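Cap5O (Staphylococcus aureus, PDB 3OJO) probably oxidises UDP-N-acetyl-mannosamine with NAD as the hydride acceptor, a step in the biosynthesis of the staphylococcal capsular polysaccharide. Local coordinates at residues I235-N240 against G423-F428. Numbering follows the deposited sequence.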
ATOM      1  N   ILE B 235     -12.894  11.534  -1.450  1.00 35.97           N
ATOM      2  CA  ILE B 235     -12.493  12.696  -0.649  1.00 35.07           C
ATOM      3  C   ILE B 235     -12.221  13.897  -1.557  1.00 40.91           C
ATOM      4  O   ILE B 235     -12.783  14.975  -1.333  1.00 42.45           O
ATOM      5  CB  ILE B 235     -11.292  12.342   0.290  1.00 36.85           C
ATOM      6  CG1 ILE B 235     -11.744  11.411   1.451  1.00 35.94           C
ATOM      7  CG2 ILE B 235     -10.610  13.616   0.837  1.00 37.13           C
ATOM      8  CD1 ILE B 235     -10.569  10.659   2.233  1.00 39.59           C
ATOM      9  N   CYS B 236     -11.373  13.685  -2.598  1.00 35.80           N
ATOM     10  CA  CYS B 236     -10.973  14.668  -3.604  1.00 32.98           C
ATOM     11  C   CYS B 236     -12.139  15.208  -4.380  1.00 37.46           C
ATOM     12  O   CYS B 236     -12.154  16.397  -4.698  1.00 37.78           O
ATOM     13  CB  CYS B 236      -9.925  14.087  -4.541  1.00 31.19           C
ATOM     14  SG  CYS B 236      -8.266  14.070  -3.855  1.00 33.70           S
ATOM     15  N   ASN B 237     -13.102  14.349  -4.713  1.00 35.49           N
ATOM     16  CA  ASN B 237     -14.277  14.818  -5.442  1.00 37.33           C
ATOM     17  C   ASN B 237     -15.152  15.743  -4.592  1.00 43.96           C
ATOM     18  O   ASN B 237     -15.640  16.751  -5.106  1.00 43.95           O
ATOM     19  CB  ASN B 237     -15.050  13.685  -6.093  1.00 37.15           C
ATOM     20  CG  ASN B 237     -14.502  13.321  -7.462  1.00 58.19           C
ATOM     21  OD1 ASN B 237     -13.951  12.240  -7.671  1.00 46.97           O
ATOM     22  ND2 ASN B 237     -14.638  14.217  -8.424  1.00 51.16           N
ATOM     23  N   ASN B 238     -15.216  15.475  -3.271  1.00 41.28           N
ATOM     24  CA  ASN B 238     -15.950  16.280  -2.302  1.00 41.54           C
ATOM     25  C   ASN B 238     -15.335  17.641  -2.057  1.00 47.24           C
ATOM     26  O   ASN B 238     -16.052  18.557  -1.659  1.00 50.19           O
ATOM     27  CB  ASN B 238     -16.114  15.534  -0.970  1.00 40.02           C
ATOM     28  CG  ASN B 238     -17.299  14.592  -0.934  1.00 62.09           C
ATOM     29  OD1 ASN B 238     -18.077  14.451  -1.899  1.00 55.36           O
ATOM     30  ND2 ASN B 238     -17.488  13.944   0.198  1.00 53.74           N
ATOM     31  N   LEU B 239     -14.018  17.775  -2.263  1.00 41.54           N
ATOM     32  CA  LEU B 239     -13.280  19.016  -2.023  1.00 39.66           C
ATOM     33  C   LEU B 239     -12.863  19.728  -3.317  1.00 42.94           C
ATOM     34  O   LEU B 239     -12.098  20.691  -3.259  1.00 44.33           O
ATOM     35  CB  LEU B 239     -12.035  18.745  -1.158  1.00 38.92           C
ATOM     36  CG  LEU B 239     -12.202  17.994   0.166  1.00 42.11           C
ATOM     37  CD1 LEU B 239     -10.850  17.639   0.735  1.00 40.18           C
ATOM     38  CD2 LEU B 239     -12.971  18.822   1.176  1.00 44.70           C
ATOM     39  N   ASN B 240     -13.361  19.271  -4.479  1.00 37.66           N
ATOM     40  CA  ASN B 240     -13.019  19.840  -5.784  1.00 37.10           C
ATOM     41  C   ASN B 240     -11.528  19.833  -6.019  1.00 39.68           C
ATOM     42  O   ASN B 240     -10.943  20.829  -6.442  1.00 40.82           O
ATOM     43  CB  ASN B 240     -13.640  21.234  -6.002  1.00 44.06           C
ATOM     44  CG  ASN B 240     -15.154  21.247  -6.099  1.00 69.86           C
ATOM     45  OD1 ASN B 240     -15.845  20.222  -5.921  1.00 63.57           O
ATOM     46  ND2 ASN B 240     -15.700  22.425  -6.360  1.00 60.25           N
ATOM     47  N   GLY B 423     -10.623  12.536 -11.762  1.00 44.26           N
ATOM     48  CA  GLY B 423      -9.927  13.767 -11.457  1.00 45.04           C
ATOM     49  C   GLY B 423     -10.744  15.024 -11.651  1.00 52.34           C
ATOM     50  O   GLY B 423     -10.501  15.998 -10.959  1.00 53.93           O
ATOM     51  N   ASN B 424     -11.710  15.049 -12.571  1.00 50.89           N
ATOM     52  CA  ASN B 424     -12.466  16.294 -12.815  1.00 50.61           C
ATOM     53  C   ASN B 424     -13.977  16.154 -12.893  1.00 54.81           C
ATOM     54  O   ASN B 424     -14.638  17.115 -13.288  1.00 55.27           O
ATOM     55  CB  ASN B 424     -11.951  16.971 -14.087  1.00 48.57           C
ATOM     56  CG  ASN B 424     -12.068  16.109 -15.325  1.00 71.77           C
ATOM     57  OD1 ASN B 424     -11.139  15.998 -16.112  1.00 68.59           O
ATOM     58  ND2 ASN B 424     -13.183  15.433 -15.492  1.00 62.67           N
ATOM     59  N   ILE B 425     -14.523  14.976 -12.552  1.00 50.71           N
ATOM     60  CA  ILE B 425     -15.969  14.752 -12.616  1.00 50.68           C
ATOM     61  C   ILE B 425     -16.816  15.779 -11.811  1.00 54.98           C
ATOM     62  O   ILE B 425     -17.913  16.137 -12.250  1.00 55.16           O
ATOM     63  CB  ILE B 425     -16.377  13.253 -12.458  1.00 53.07           C
ATOM     64  CG1 ILE B 425     -17.862  12.979 -12.804  1.00 53.24           C
ATOM     65  CG2 ILE B 425     -15.978  12.674 -11.104  1.00 53.41           C
ATOM     66  CD1 ILE B 425     -18.258  13.216 -14.267  1.00 58.03           C
ATOM     67  N   PHE B 426     -16.259  16.310 -10.707  1.00 50.76           N
ATOM     68  CA  PHE B 426     -16.896  17.317  -9.839  1.00 51.23           C
ATOM     69  C   PHE B 426     -17.242  18.641 -10.582  1.00 58.30           C
ATOM     70  O   PHE B 426     -18.095  19.390 -10.108  1.00 57.45           O
ATOM     71  CB  PHE B 426     -16.024  17.603  -8.595  1.00 52.20           C
ATOM     72  CG  PHE B 426     -14.625  18.076  -8.916  1.00 52.43           C
ATOM     73  CD1 PHE B 426     -14.365  19.418  -9.172  1.00 54.06           C
ATOM     74  CD2 PHE B 426     -13.566  17.176  -8.970  1.00 52.91           C
ATOM     75  CE1 PHE B 426     -13.078  19.848  -9.488  1.00 54.49           C
ATOM     76  CE2 PHE B 426     -12.281  17.611  -9.267  1.00 54.71           C
ATOM     77  CZ  PHE B 426     -12.045  18.940  -9.536  1.00 52.97           C
ATOM     78  N   ASN B 427     -16.562  18.915 -11.731  1.00 57.45           N
ATOM     79  CA  ASN B 427     -16.770  20.094 -12.587  1.00 57.65           C
ATOM     80  C   ASN B 427     -18.120  20.013 -13.287  1.00 65.47           C
ATOM     81  O   ASN B 427     -18.758  21.043 -13.502  1.00 66.63           O
ATOM     82  CB  ASN B 427     -15.669  20.206 -13.637  1.00 51.38           C
ATOM     83  CG  ASN B 427     -14.353  20.700 -13.112  1.00 70.25           C
ATOM     84  OD1 ASN B 427     -14.255  21.275 -12.021  1.00 58.51           O
ATOM     85  ND2 ASN B 427     -13.306  20.532 -13.916  1.00 67.32           N
ATOM     86  N   PHE B 428     -18.545  18.793 -13.650  1.00 62.74           N
ATOM     87  CA  PHE B 428     -19.819  18.588 -14.307  1.00 62.98           C
ATOM     88  C   PHE B 428     -20.961  18.985 -13.370  1.00 69.73           C
ATOM     89  O   PHE B 428     -21.754  19.860 -13.729  1.00 70.20           O
ATOM     90  CB  PHE B 428     -19.970  17.138 -14.802  1.00 64.13           C
ATOM     91  CG  PHE B 428     -21.205  16.943 -15.649  1.00 65.12           C
ATOM     92  CD1 PHE B 428     -22.370  16.425 -15.101  1.00 67.60           C
ATOM     93  CD2 PHE B 428     -21.216  17.317 -16.990  1.00 66.94           C
ATOM     94  CE1 PHE B 428     -23.518  16.272 -15.880  1.00 68.57           C
ATOM     95  CE2 PHE B 428     -22.364  17.156 -17.770  1.00 69.17           C
ATOM     96  CZ  PHE B 428     -23.503  16.628 -17.212  1.00 67.26           C
TER
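Phe426 lays its ring against the backbone of Asn240, just past the C-terminal end of helix 208-238, while Asn237 of the last helical turn meets the edge of the same ring. CB of Phe426 rests 3.6 Å from the carbonyl O of Asn237. CG, near OD1 of Asn240, is set between the backbone N and the carbonyl carbon (chi1 58°), which lays the ring between Asn240 and the backbone at Asn424. OD1 of Asn240 lies 3.7 Å from CD1, on the face that Asn240 covers, its amide only 14° from parallel with the ring; the amide end of Asn237 comes to the ring edge at CD2. Further out CE1 reaches CA and CB of Asn240, and CE2 and CZ both lie against its carbonyl carbon, CZ at 3.7 Å. CA of Asn240 stands almost over the ring centre, 3.7 Å from the centroid and 13° off the normal, a CH-pi contact. On the opposite face, nearer the rim, lies the carbonyl carbon of Asn424. The methyl CG2 of Ile425 packs against the side-chain amide of Asn237. The carbonyl O of Asn240 accepts a hydrogen bond from Arg209 of the second subunit. Helix 286-312 touches both segments, through Tyr301 at Asn237 and Thr305 and Ile309 at Ile425. The contact thus joins the end of the long central-domain helix to the loop after strand 418-420, an outermost strand, within this chain, of the C-terminal parallel sheet.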